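Local coordinates for Poly(A) RNA polymerase protein 2 (Saccharomyces cerevisiae, PDB 3NYB) that adds poly(A) tails to RNA as the polymerase of the TRAMP RNA surveillance complex, working together with the zinc-knuckle protein Air2p, at residues W251-A264 with E271-R283. The protein carries 1 engineered substitution. Sequence-based numbering, arbitrary orientation.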
loop_
_atom_site.group_PDB
_atom_site.type_symbol
_atom_site.label_atom_id
_atom_site.label_comp_id
_atom_site.label_asym_id
_atom_site.label_seq_id
_atom_site.Cartn_x
_atom_site.Cartn_y
_atom_site.Cartn_z
ATOM N N TRP A 251 3.740 8.216 -23.587
ATOM C CA TRP A 251 4.324 6.887 -23.438
ATOM C C TRP A 251 4.004 6.080 -24.679
ATOM O O TRP A 251 3.007 5.363 -24.722
ATOM C CB TRP A 251 3.787 6.168 -22.198
ATOM C CG TRP A 251 4.681 5.053 -21.717
ATOM C CD1 TRP A 251 5.717 4.482 -22.399
ATOM C CD2 TRP A 251 4.594 4.359 -20.458
ATOM N NE1 TRP A 251 6.290 3.488 -21.638
ATOM C CE2 TRP A 251 5.626 3.393 -20.462
ATOM C CE3 TRP A 251 3.756 4.467 -19.355
ATOM C CZ2 TRP A 251 5.825 2.538 -19.368
ATOM C CZ3 TRP A 251 3.966 3.614 -18.278
ATOM C CH2 TRP A 251 4.992 2.662 -18.295
ATOM N N SER A 252 4.856 6.204 -25.691
ATOM C CA SER A 252 4.615 5.574 -26.982
ATOM C C SER A 252 4.779 4.059 -26.909
ATOM O O SER A 252 4.116 3.315 -27.634
ATOM C CB SER A 252 5.557 6.159 -28.035
ATOM O OG SER A 252 5.576 7.576 -27.963
ATOM N N ALA A 253 5.661 3.611 -26.023
ATOM C CA ALA A 253 5.956 2.192 -25.878
ATOM C C ALA A 253 4.696 1.317 -25.767
ATOM O O ALA A 253 4.721 0.136 -26.118
ATOM C CB ALA A 253 6.883 1.966 -24.684
ATOM N N ILE A 254 3.598 1.900 -25.293
ATOM C CA ILE A 254 2.377 1.138 -25.047
ATOM C C ILE A 254 1.117 1.819 -25.579
ATOM O O ILE A 254 0.003 1.380 -25.283
ATOM C CB ILE A 254 2.180 0.897 -23.538
ATOM C CG1 ILE A 254 2.007 2.232 -22.809
ATOM C CG2 ILE A 254 3.351 0.118 -22.960
ATOM C CD1 ILE A 254 2.177 2.136 -21.320
ATOM N N GLN A 255 1.289 2.876 -26.371
ATOM C CA GLN A 255 0.167 3.744 -26.755
ATOM C C GLN A 255 -0.918 3.150 -27.664
ATOM O O GLN A 255 -1.975 3.761 -27.841
ATOM C CB GLN A 255 0.658 5.089 -27.304
ATOM C CG GLN A 255 0.403 6.250 -26.356
ATOM C CD GLN A 255 -1.079 6.471 -26.102
ATOM O OE1 GLN A 255 -1.487 6.815 -24.990
ATOM N NE2 GLN A 255 -1.893 6.268 -27.133
ATOM N N PRO A 256 -0.664 1.976 -28.260
ATOM C CA PRO A 256 -1.850 1.288 -28.781
ATOM C C PRO A 256 -2.593 0.625 -27.620
ATOM O O PRO A 256 -2.721 -0.598 -27.603
ATOM C CB PRO A 256 -1.259 0.226 -29.714
ATOM C CG PRO A 256 0.127 0.707 -30.028
ATOM C CD PRO A 256 0.588 1.415 -28.794
ATOM N N ILE A 257 -3.063 1.432 -26.667
ATOM C CA ILE A 257 -3.674 0.935 -25.431
ATOM C C ILE A 257 -5.062 0.347 -25.651
ATOM O O ILE A 257 -6.024 1.082 -25.869
ATOM C CB ILE A 257 -3.818 2.060 -24.386
ATOM C CG1 ILE A 257 -2.524 2.867 -24.279
ATOM C CG2 ILE A 257 -4.220 1.483 -23.036
ATOM C CD1 ILE A 257 -2.697 4.196 -23.586
ATOM N N LYS A 258 -5.165 -0.976 -25.574
ATOM C CA LYS A 258 -6.438 -1.644 -25.811
ATOM C C LYS A 258 -7.468 -1.214 -24.774
ATOM O O LYS A 258 -8.637 -1.003 -25.097
ATOM C CB LYS A 258 -6.263 -3.166 -25.799
ATOM C CG LYS A 258 -5.159 -3.669 -26.724
ATOM C CD LYS A 258 -5.012 -5.186 -26.674
ATOM C CE LYS A 258 -3.797 -5.657 -27.471
ATOM N NZ LYS A 258 -2.505 -5.320 -26.802
ATOM N N ASN A 259 -7.021 -1.074 -23.527
ATOM C CA ASN A 259 -7.899 -0.685 -22.426
ATOM C C ASN A 259 -7.433 0.592 -21.733
ATOM O O ASN A 259 -6.476 0.568 -20.960
ATOM C CB ASN A 259 -8.026 -1.823 -21.408
ATOM C CG ASN A 259 -8.808 -1.420 -20.169
ATOM O OD1 ASN A 259 -9.511 -0.407 -20.163
ATOM N ND2 ASN A 259 -8.689 -2.217 -19.112
ATOM N N PRO A 260 -8.118 1.711 -22.010
ATOM C CA PRO A 260 -7.791 3.049 -21.495
ATOM C C PRO A 260 -7.795 3.152 -19.964
ATOM O O PRO A 260 -6.838 3.675 -19.391
ATOM C CB PRO A 260 -8.911 3.922 -22.083
ATOM C CG PRO A 260 -10.004 2.944 -22.438
ATOM C CD PRO A 260 -9.247 1.770 -22.950
ATOM N N PHE A 261 -8.853 2.666 -19.321
ATOM C CA PHE A 261 -9.012 2.836 -17.878
ATOM C C PHE A 261 -8.279 1.773 -17.066
ATOM O O PHE A 261 -8.824 0.710 -16.766
ATOM C CB PHE A 261 -10.492 2.854 -17.496
ATOM C CG PHE A 261 -10.742 3.258 -16.070
ATOM C CD1 PHE A 261 -10.698 4.589 -15.697
ATOM C CD2 PHE A 261 -11.030 2.313 -15.107
ATOM C CE1 PHE A 261 -10.929 4.968 -14.391
ATOM C CE2 PHE A 261 -11.264 2.686 -13.796
ATOM C CZ PHE A 261 -11.213 4.017 -13.440
ATOM N N SER A 262 -7.042 2.077 -16.697
ATOM C CA SER A 262 -6.219 1.134 -15.962
ATOM C C SER A 262 -4.975 1.820 -15.401
ATOM O O SER A 262 -4.472 2.786 -15.974
ATOM C CB SER A 262 -5.827 -0.043 -16.860
ATOM O OG SER A 262 -5.054 0.391 -17.964
ATOM N N LEU A 263 -4.484 1.313 -14.276
ATOM C CA LEU A 263 -3.333 1.901 -13.612
ATOM C C LEU A 263 -2.077 1.693 -14.444
ATOM O O LEU A 263 -1.789 0.577 -14.867
ATOM C CB LEU A 263 -3.142 1.251 -12.250
ATOM C CG LEU A 263 -2.585 2.114 -11.121
ATOM C CD1 LEU A 263 -1.895 1.227 -10.090
ATOM C CD2 LEU A 263 -1.625 3.148 -11.656
ATOM N N ALA A 264 -1.331 2.769 -14.673
ATOM C CA ALA A 264 -0.086 2.693 -15.431
ATOM C C ALA A 264 1.083 3.218 -14.622
ATOM O O ALA A 264 1.208 4.419 -14.383
ATOM C CB ALA A 264 -0.208 3.455 -16.721
ATOM N N GLU A 271 11.434 0.455 -18.599
ATOM C CA GLU A 271 10.639 1.661 -18.760
ATOM C C GLU A 271 9.688 1.490 -19.932
ATOM O O GLU A 271 8.938 2.400 -20.276
ATOM C CB GLU A 271 11.552 2.863 -18.984
ATOM C CG GLU A 271 12.680 2.602 -19.977
ATOM C CD GLU A 271 13.087 3.845 -20.755
ATOM O OE1 GLU A 271 13.169 4.941 -20.154
ATOM O OE2 GLU A 271 13.330 3.717 -21.976
ATOM N N SER A 272 9.722 0.301 -20.527
ATOM C CA SER A 272 8.929 -0.014 -21.708
ATOM C C SER A 272 7.501 -0.478 -21.398
ATOM O O SER A 272 6.616 -0.355 -22.239
ATOM C CB SER A 272 9.651 -1.072 -22.544
ATOM O OG SER A 272 8.729 -1.931 -23.189
ATOM N N ASN A 273 7.277 -1.020 -20.205
ATOM C CA ASN A 273 5.937 -1.465 -19.826
ATOM C C ASN A 273 5.550 -1.086 -18.394
ATOM O O ASN A 273 6.413 -0.815 -17.558
ATOM C CB ASN A 273 5.794 -2.976 -20.020
ATOM C CG ASN A 273 6.294 -3.769 -18.827
ATOM O OD1 ASN A 273 5.662 -4.741 -18.409
ATOM N ND2 ASN A 273 7.429 -3.357 -18.271
ATOM N N ASN A 274 4.252 -1.064 -18.111
ATOM C CA ASN A 274 3.816 -0.821 -16.740
ATOM C C ASN A 274 3.614 -2.118 -15.969
ATOM O O ASN A 274 3.114 -3.109 -16.503
ATOM C CB ASN A 274 2.587 0.105 -16.670
ATOM C CG ASN A 274 1.267 -0.630 -16.797
ATOM O OD1 ASN A 274 1.221 -1.845 -16.948
ATOM N ND2 ASN A 274 0.175 0.119 -16.733
ATOM N N ILE A 275 4.042 -2.122 -14.718
ATOM C CA ILE A 275 3.890 -3.315 -13.905
ATOM C C ILE A 275 2.463 -3.453 -13.376
ATOM O O ILE A 275 2.128 -4.459 -12.756
ATOM C CB ILE A 275 4.912 -3.353 -12.750
ATOM C CG1 ILE A 275 5.463 -1.954 -12.483
ATOM C CG2 ILE A 275 6.075 -4.252 -13.105
ATOM C CD1 ILE A 275 4.427 -0.947 -12.088
ATOM N N SER A 276 1.625 -2.452 -13.648
ATOM C CA SER A 276 0.257 -2.423 -13.128
ATOM C C SER A 276 -0.762 -2.867 -14.171
ATOM O O SER A 276 -1.973 -2.767 -13.951
ATOM C CB SER A 276 -0.115 -1.015 -12.660
ATOM O OG SER A 276 0.992 -0.139 -12.716
ATOM N N ARG A 277 -0.268 -3.338 -15.309
ATOM C CA ARG A 277 -1.135 -3.777 -16.392
ATOM C C ARG A 277 -2.090 -4.854 -15.900
ATOM O O ARG A 277 -3.262 -4.874 -16.272
ATOM C CB ARG A 277 -0.299 -4.302 -17.563
ATOM C CG ARG A 277 -1.107 -4.999 -18.642
ATOM C CD ARG A 277 -1.923 -4.010 -19.444
ATOM N NE ARG A 277 -1.078 -3.214 -20.326
ATOM C CZ ARG A 277 -0.893 -3.472 -21.615
ATOM N NH1 ARG A 277 -1.503 -4.508 -22.178
ATOM N NH2 ARG A 277 -0.103 -2.691 -22.343
ATOM N N GLY A 278 -1.579 -5.740 -15.048
ATOM C CA GLY A 278 -2.342 -6.880 -14.572
ATOM C C GLY A 278 -3.458 -6.559 -13.590
ATOM O O GLY A 278 -4.283 -7.423 -13.283
ATOM N N SER A 279 -3.487 -5.328 -13.084
ATOM C CA SER A 279 -4.547 -4.906 -12.178
ATOM C C SER A 279 -5.812 -4.502 -12.935
ATOM O O SER A 279 -6.160 -3.329 -13.000
ATOM C CB SER A 279 -4.066 -3.758 -11.293
ATOM O OG SER A 279 -2.981 -4.171 -10.482
ATOM N N PHE A 280 -6.503 -5.481 -13.502
ATOM C CA PHE A 280 -7.637 -5.182 -14.365
ATOM C C PHE A 280 -8.882 -4.749 -13.591
ATOM O O PHE A 280 -9.842 -4.233 -14.168
ATOM C CB PHE A 280 -7.948 -6.358 -15.296
ATOM C CG PHE A 280 -8.072 -7.692 -14.598
ATOM C CD1 PHE A 280 -9.269 -8.077 -14.013
ATOM C CD2 PHE A 280 -6.999 -8.579 -14.559
ATOM C CE1 PHE A 280 -9.392 -9.308 -13.386
ATOM C CE2 PHE A 280 -7.113 -9.818 -13.933
ATOM C CZ PHE A 280 -8.314 -10.181 -13.347
ATOM N N ASN A 281 -8.862 -4.944 -12.281
ATOM C CA ASN A 281 -10.028 -4.611 -11.483
ATOM C C ASN A 281 -9.920 -3.213 -10.922
ATOM O O ASN A 281 -10.483 -2.896 -9.879
ATOM C CB ASN A 281 -10.225 -5.615 -10.362
ATOM C CG ASN A 281 -11.660 -5.677 -9.900
ATOM O OD1 ASN A 281 -11.942 -6.123 -8.792
ATOM N ND2 ASN A 281 -12.580 -5.224 -10.752
ATOM N N ILE A 282 -9.191 -2.377 -11.640
ATOM C CA ILE A 282 -8.877 -1.045 -11.174
ATOM C C ILE A 282 -10.132 -0.211 -10.937
ATOM O O ILE A 282 -10.136 0.690 -10.108
ATOM C CB ILE A 282 -7.937 -0.349 -12.173
ATOM C CG1 ILE A 282 -7.607 1.067 -11.702
ATOM C CG2 ILE A 282 -8.526 -0.391 -13.584
ATOM C CD1 ILE A 282 -6.658 1.089 -10.542
ATOM N N ARG A 283 -11.204 -0.515 -11.653
ATOM C CA ARG A 283 -12.447 0.227 -11.476
ATOM C C ARG A 283 -12.981 0.107 -10.054
ATOM O O ARG A 283 -13.360 1.101 -9.439
ATOM C CB ARG A 283 -13.502 -0.265 -12.458
ATOM C CG ARG A 283 -13.018 -0.322 -13.884
ATOM C CD ARG A 283 -14.173 -0.573 -14.830
ATOM N NE ARG A 283 -13.759 -0.469 -16.224
ATOM C CZ ARG A 283 -13.718 0.671 -16.903
ATOM N NH1 ARG A 283 -14.070 1.806 -16.313
ATOM N NH2 ARG A 283 -13.325 0.679 -18.170
#
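Two flat side chains, Phe261 and Trp251, meet the segment 271-283 near its two ends. Phe261 CD2 lies 3.3 Å above one face of the Arg283 guanidinium, toward its rim, with ring and guanidinium planes only 14° apart; at the ring's edge, in its plane, sits Arg283 CA. The arginine chain, extended from CG to NE, runs alongside the ring: CG touches CD2 and CE2, and NH1 lies beyond, near CD2. Over one face of the Trp251 indole lies Ile254 CD1, from its own loop, while Asn274 crosses the indole at about a right angle, its CB 3.9 Å from Trp251 CH2. With CG anti to the backbone N (chi1 -159°), the indole reaches the corner at 271-273, where NE1 gives a weak, bent hydrogen bond to Glu271 O (3.2 Å, 121°), an oxygen that also accepts from Gln266 NE2. A leucine at Trp251 would probably leave Ile254 CD1 without the flat face it rests on and Asn274 CB with less cover. Next to the Phe261-Arg283 pair, Ile282 CD1 packs on Leu263 CB at 3.9 Å, and Leu263 CB also meets Ser276 CB. The contact thus folds the loop after strand 243-247, part of the Cid1 family region, over the type I turns and first turn of helix 282-304, probably within the central domain of this non-canonical poly(A) polymerase.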